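Local coordinates for protein GTP cyclohydrolase 1 type 2 homolog (Escherichia coli, Escherichia coli O157:H7, PDB 1NMO) that may take part in degrading radiation-damaged nucleotides, and forms a toroidal hexamer whose subunits each carry a dinuclear metal site, at residues Leu116-Met121 with Gly131-Pro136; Val165-Trp170 with Ala183-Asp188. All blocks are in the same frame, centred on the assembly; numbering follows the deposited sequence.

How the contacts relate
From the N terminus, the chain first reaches contact 1. Helix 108-116 ends there, and strand 118-123 turns back into strand 128-137, so contact 1 closes a short hairpin loop. The chain then runs through helix 139-150 and strand 155-157 before strand 165-170 opens contact 2. That contact closes a second loop, through helix 179-185, as the chain heads for strand 189-192. The two loops follow in series and neither crosses the other. They meet side by side in the mixed sheet, where V168 N lies 2.7 Å from G131 O in a probable hydrogen bond. Together they tie the hairpin at the edge of this chain's sheet to the neighbouring beta-alpha-beta unit.

Contact 1 (Leu116-Met121 with Gly131-Pro136); sequences LGITVM and GELTMP
T134 turns OG1 between its backbone N and carbonyl carbon (chi1 38°), where it faces G117 O. CG2 of T134 is then anti to the carbonyl carbon and lies by T119 OG1. T134 CG2 comes tightly against T119 OG1, 2.9 Å away, and the two threonine side chains cross at about a right angle. G117 O is gripped twice by T134. T134 N comes nearly along the C=O axis of G117, 3.2 Å from G117 O, and its bond is almost straight. T134 OG1 donates to G117 O at 3.0 Å, tilted from the carbonyl plane. G117 is where helix 108-116 ends in a Schellman motif, so the two bonds are made at the exit from that helix.

Strands 118-121 and 131-133 form an antiparallel hairpin, 166° between their directions. T119 and E132 are a hydrogen-bonded pair: T119 N reaches E132 O at 2.9 Å from above the carbonyl plane, and E132 N returns to T119 O. I118 with L133 and V120 with G131 are non-hydrogen-bonded pairs. G131 has no side chain, and its CA comes within 3.2 Å of T119 O as a CA-H...O contact.

The side chains of I118 and L133 share one sheet face, with I118 CG1 against L133 CD2 at 3.6 Å. That methyl also touches L116 O, which W145 holds by a hydrogen bond. L133 packs on L142 of helix 139-150, and I118 on W170. On the face of T119 and E132, the selenomethionine M121 extends obliquely across E132. M121 SE sits 3.6 Å from E132 CG, and M121 CE comes near the carboxylate. A crystal neighbour also touches M121. The E132 carboxylate makes a long, weak ion pair with R167.

Contact 2 (Val165-Trp170 with Ala183-Asp188); sequences VQRVAW and ARFGVD
R167 and V187 come closest along the backbone, CA to CA 5.1 Å, where the end-to-end directions of 165-169 and of the connection 185-188 are 145° apart. R167 O accepts a hydrogen bond from D188 N at 2.7 Å, the donor tilted from the carbonyl plane. The D188 carboxylate answers from its side chain. D188 CG stands anti to the carbonyl carbon, beside the backbone N (chi1 -54°), and OD2 takes two backbone N-H groups of the strand. Q166 N meets the anti lone pair of D188 OD2 at 2.7 Å. R167 N reaches D188 OD2 at 3.0 Å from above the carboxylate plane. One oxygen thus holds two successive peptides, and these N-H groups would be expected to stabilise its negative charge. CB of D188 lies against R167 O and the V165 backbone.

R167 runs out over the loop. R167 CD touches G186 O at 3.0 Å, a close approach, and this oxygen lies near the guanidinium plane, at its edge. Farther out, the guanidinium is nearly parallel to the F185 ring, 16° apart, but R167 NH1 meets F185 CE2 obliquely at 4.2 Å. F185 also meets the ring of W130. V187 CG1 rests on A169 CB at 3.9 Å and lies near R167 CG.

G186, the first residue beyond helix 179-185, has a positive phi, and a CB there would be jammed against the carbonyl O of F185. V187 is extended, and D188 then turns the backbone before strand 189-192. The next residue, A189, makes backbone hydrogen bonds with R167 and A169. This is the return of a beta-alpha-beta crossover, in which strand 189-192 joins strand 165-170 in parallel after helix 179-185.

Contact 1 (Leu116-Met121 with Gly131-Pro136)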
# COMPACT_ATOMS: atom_id res chain seq x y z
N LEU A 116 31.18 9.24 7.86
CA LEU A 116 30.27 10.05 8.64
C LEU A 116 30.91 11.30 9.09
O LEU A 116 30.32 12.09 9.84
CB LEU A 116 29.73 9.30 9.82
CG LEU A 116 29.09 7.94 9.48
CD1 LEU A 116 28.86 7.25 10.78
CD2 LEU A 116 27.81 8.11 8.72
N GLY A 117 32.13 11.54 8.63
CA GLY A 117 32.75 12.81 9.00
C GLY A 117 33.13 12.89 10.44
O GLY A 117 32.94 13.90 11.09
N ILE A 118 33.70 11.83 10.97
CA ILE A 118 34.12 11.84 12.37
C ILE A 118 35.62 11.77 12.45
O ILE A 118 36.28 10.94 11.84
CB ILE A 118 33.58 10.62 13.14
CG1 ILE A 118 32.04 10.52 12.95
CG2 ILE A 118 33.98 10.72 14.68
CD1 ILE A 118 31.39 9.32 13.79
N THR A 119 36.19 12.65 13.24
CA THR A 119 37.65 12.66 13.41
C THR A 119 37.99 11.63 14.48
O THR A 119 37.58 11.77 15.63
CB THR A 119 38.11 14.09 13.92
OG1 THR A 119 37.55 15.10 13.04
CG2 THR A 119 39.64 14.19 13.92
N VAL A 120 38.76 10.64 14.14
CA VAL A 120 39.12 9.63 15.12
C VAL A 120 40.11 10.24 16.09
O VAL A 120 41.03 10.96 15.65
CB VAL A 120 39.82 8.41 14.43
CG1 VAL A 120 40.46 7.48 15.50
CG2 VAL A 120 38.81 7.61 13.59
N MSE A 121 39.98 9.92 17.38
CA MSE A 121 40.87 10.54 18.35
C MSE A 121 41.60 9.61 19.27
O MSE A 121 42.57 10.01 19.91
CB MSE A 121 40.12 11.60 19.16
CG MSE A 121 39.98 12.88 18.43
SE MSE A 121 38.84 14.11 19.43
CE MSE A 121 38.85 15.49 17.99
N GLY A 131 35.77 9.42 18.95
CA GLY A 131 36.23 10.67 18.37
C GLY A 131 35.10 11.68 18.39
O GLY A 131 34.15 11.54 19.19
N GLU A 132 35.18 12.65 17.47
CA GLU A 132 34.18 13.69 17.37
C GLU A 132 33.72 14.07 15.98
O GLU A 132 34.50 14.19 15.00
CB GLU A 132 34.70 14.99 18.01
CG GLU A 132 35.33 14.84 19.41
CD GLU A 132 35.59 16.20 20.08
OE1 GLU A 132 35.83 17.23 19.38
OE2 GLU A 132 35.55 16.22 21.33
N LEU A 133 32.42 14.26 15.88
CA LEU A 133 31.89 14.73 14.61
C LEU A 133 32.54 16.11 14.42
O LEU A 133 32.61 16.92 15.37
CB LEU A 133 30.38 14.94 14.71
CG LEU A 133 29.60 13.66 14.67
CD1 LEU A 133 28.21 13.91 15.27
CD2 LEU A 133 29.54 13.15 13.23
N THR A 134 33.04 16.36 13.21
CA THR A 134 33.63 17.62 12.87
C THR A 134 32.49 18.62 12.73
O THR A 134 32.71 19.76 12.43
CB THR A 134 34.35 17.56 11.52
OG1 THR A 134 33.60 16.74 10.62
CG2 THR A 134 35.77 17.02 11.72
N MSE A 135 31.26 18.20 12.88
CA MSE A 135 30.22 19.21 12.85
C MSE A 135 29.15 18.69 13.76
O MSE A 135 28.17 18.05 13.30
CB MSE A 135 29.69 19.43 11.45
CG MSE A 135 29.15 20.86 11.31
SE MSE A 135 27.86 21.09 9.79
CE MSE A 135 26.43 19.87 10.38
N PRO A 136 29.28 18.98 15.09
CA PRO A 136 28.30 18.47 16.08
C PRO A 136 26.94 18.87 15.66
O PRO A 136 26.84 19.92 15.10
CB PRO A 136 28.69 19.16 17.38
CG PRO A 136 30.19 19.57 17.16
CD PRO A 136 30.14 20.03 15.69

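Contact 2 (Val165-Trp170 with Ala183-Asp188)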
# COMPACT_ATOMS: atom_id res chain seq x y z
N VAL A 165 25.20 16.29 19.71
CA VAL A 165 26.12 15.18 19.76
C VAL A 165 27.47 15.66 19.24
O VAL A 165 27.60 16.13 18.09
CB VAL A 165 25.69 14.04 18.83
CG1 VAL A 165 26.83 13.03 18.67
CG2 VAL A 165 24.51 13.37 19.39
N GLN A 166 28.49 15.49 20.05
CA GLN A 166 29.83 15.89 19.60
C GLN A 166 30.80 14.69 19.63
O GLN A 166 31.39 14.36 18.64
CB GLN A 166 30.40 17.05 20.50
CG GLN A 166 31.92 17.22 20.29
CD GLN A 166 32.38 18.65 20.41
OE1 GLN A 166 33.35 19.08 19.76
NE2 GLN A 166 31.70 19.41 21.24
N ARG A 167 30.93 14.07 20.80
CA ARG A 167 31.85 12.94 21.02
C ARG A 167 31.08 11.67 20.79
O ARG A 167 29.99 11.48 21.32
CB ARG A 167 32.43 13.04 22.47
CG ARG A 167 33.29 11.87 22.93
CD ARG A 167 33.88 12.21 24.35
NE ARG A 167 34.78 13.35 24.16
CZ ARG A 167 36.00 13.44 24.66
NH1 ARG A 167 36.47 12.45 25.43
NH2 ARG A 167 36.79 14.48 24.31
N VAL A 168 31.66 10.79 20.00
CA VAL A 168 31.00 9.54 19.59
C VAL A 168 31.90 8.29 19.71
O VAL A 168 33.14 8.42 19.79
CB VAL A 168 30.66 9.73 18.11
CG1 VAL A 168 30.08 8.49 17.56
CG2 VAL A 168 29.67 10.85 17.98
N ALA A 169 31.33 7.09 19.82
CA ALA A 169 32.26 5.95 19.76
C ALA A 169 31.47 4.98 18.86
O ALA A 169 30.27 5.18 18.67
CB ALA A 169 32.57 5.34 21.14
N TRP A 170 32.08 3.94 18.31
CA TRP A 170 31.31 3.13 17.42
C TRP A 170 31.98 1.82 17.24
O TRP A 170 33.16 1.70 17.59
CB TRP A 170 31.22 3.84 16.08
CG TRP A 170 32.54 4.07 15.36
CD1 TRP A 170 33.12 3.28 14.43
CD2 TRP A 170 33.45 5.18 15.56
NE1 TRP A 170 34.34 3.80 14.03
CE2 TRP A 170 34.57 4.96 14.71
CE3 TRP A 170 33.44 6.33 16.40
CZ2 TRP A 170 35.65 5.86 14.65
CZ3 TRP A 170 34.53 7.24 16.35
CH2 TRP A 170 35.61 6.99 15.48
N ALA A 183 29.74 4.06 27.29
CA ALA A 183 29.13 5.00 28.23
C ALA A 183 30.11 5.38 29.41
O ALA A 183 30.21 6.53 29.86
CB ALA A 183 27.83 4.38 28.82
N ARG A 184 30.76 4.36 29.96
CA ARG A 184 31.70 4.54 31.04
C ARG A 184 32.77 5.52 30.53
O ARG A 184 33.06 6.50 31.17
CB ARG A 184 32.34 3.20 31.36
CG ARG A 184 32.54 2.89 32.82
CD ARG A 184 31.70 1.69 33.14
NE ARG A 184 32.15 0.52 32.35
CZ ARG A 184 31.32 -0.41 31.83
NH1 ARG A 184 29.99 -0.28 32.01
NH2 ARG A 184 31.81 -1.48 31.16
N PHE A 185 33.32 5.28 29.34
CA PHE A 185 34.35 6.15 28.78
C PHE A 185 33.89 7.61 28.71
O PHE A 185 34.65 8.53 29.07
CB PHE A 185 34.74 5.66 27.40
CG PHE A 185 35.88 6.42 26.81
CD1 PHE A 185 37.19 6.10 27.16
CD2 PHE A 185 35.63 7.49 25.99
CE1 PHE A 185 38.26 6.87 26.70
CE2 PHE A 185 36.66 8.27 25.51
CZ PHE A 185 37.99 7.97 25.87
N GLY A 186 32.63 7.81 28.29
CA GLY A 186 32.03 9.14 28.18
C GLY A 186 31.84 9.55 26.73
O GLY A 186 32.76 10.06 26.06
N VAL A 187 30.66 9.32 26.18
CA VAL A 187 30.47 9.78 24.81
C VAL A 187 29.05 10.34 24.76
O VAL A 187 28.30 10.13 25.68
CB VAL A 187 30.58 8.61 23.84
CG1 VAL A 187 32.02 8.06 23.86
CG2 VAL A 187 29.54 7.47 24.28
N ASP A 188 28.69 11.05 23.69
CA ASP A 188 27.32 11.53 23.62
C ASP A 188 26.54 10.49 22.76
O ASP A 188 25.32 10.30 22.93
CB ASP A 188 27.22 12.88 22.88
CG ASP A 188 28.14 13.95 23.44
OD1 ASP A 188 28.34 13.98 24.67
OD2 ASP A 188 28.63 14.79 22.65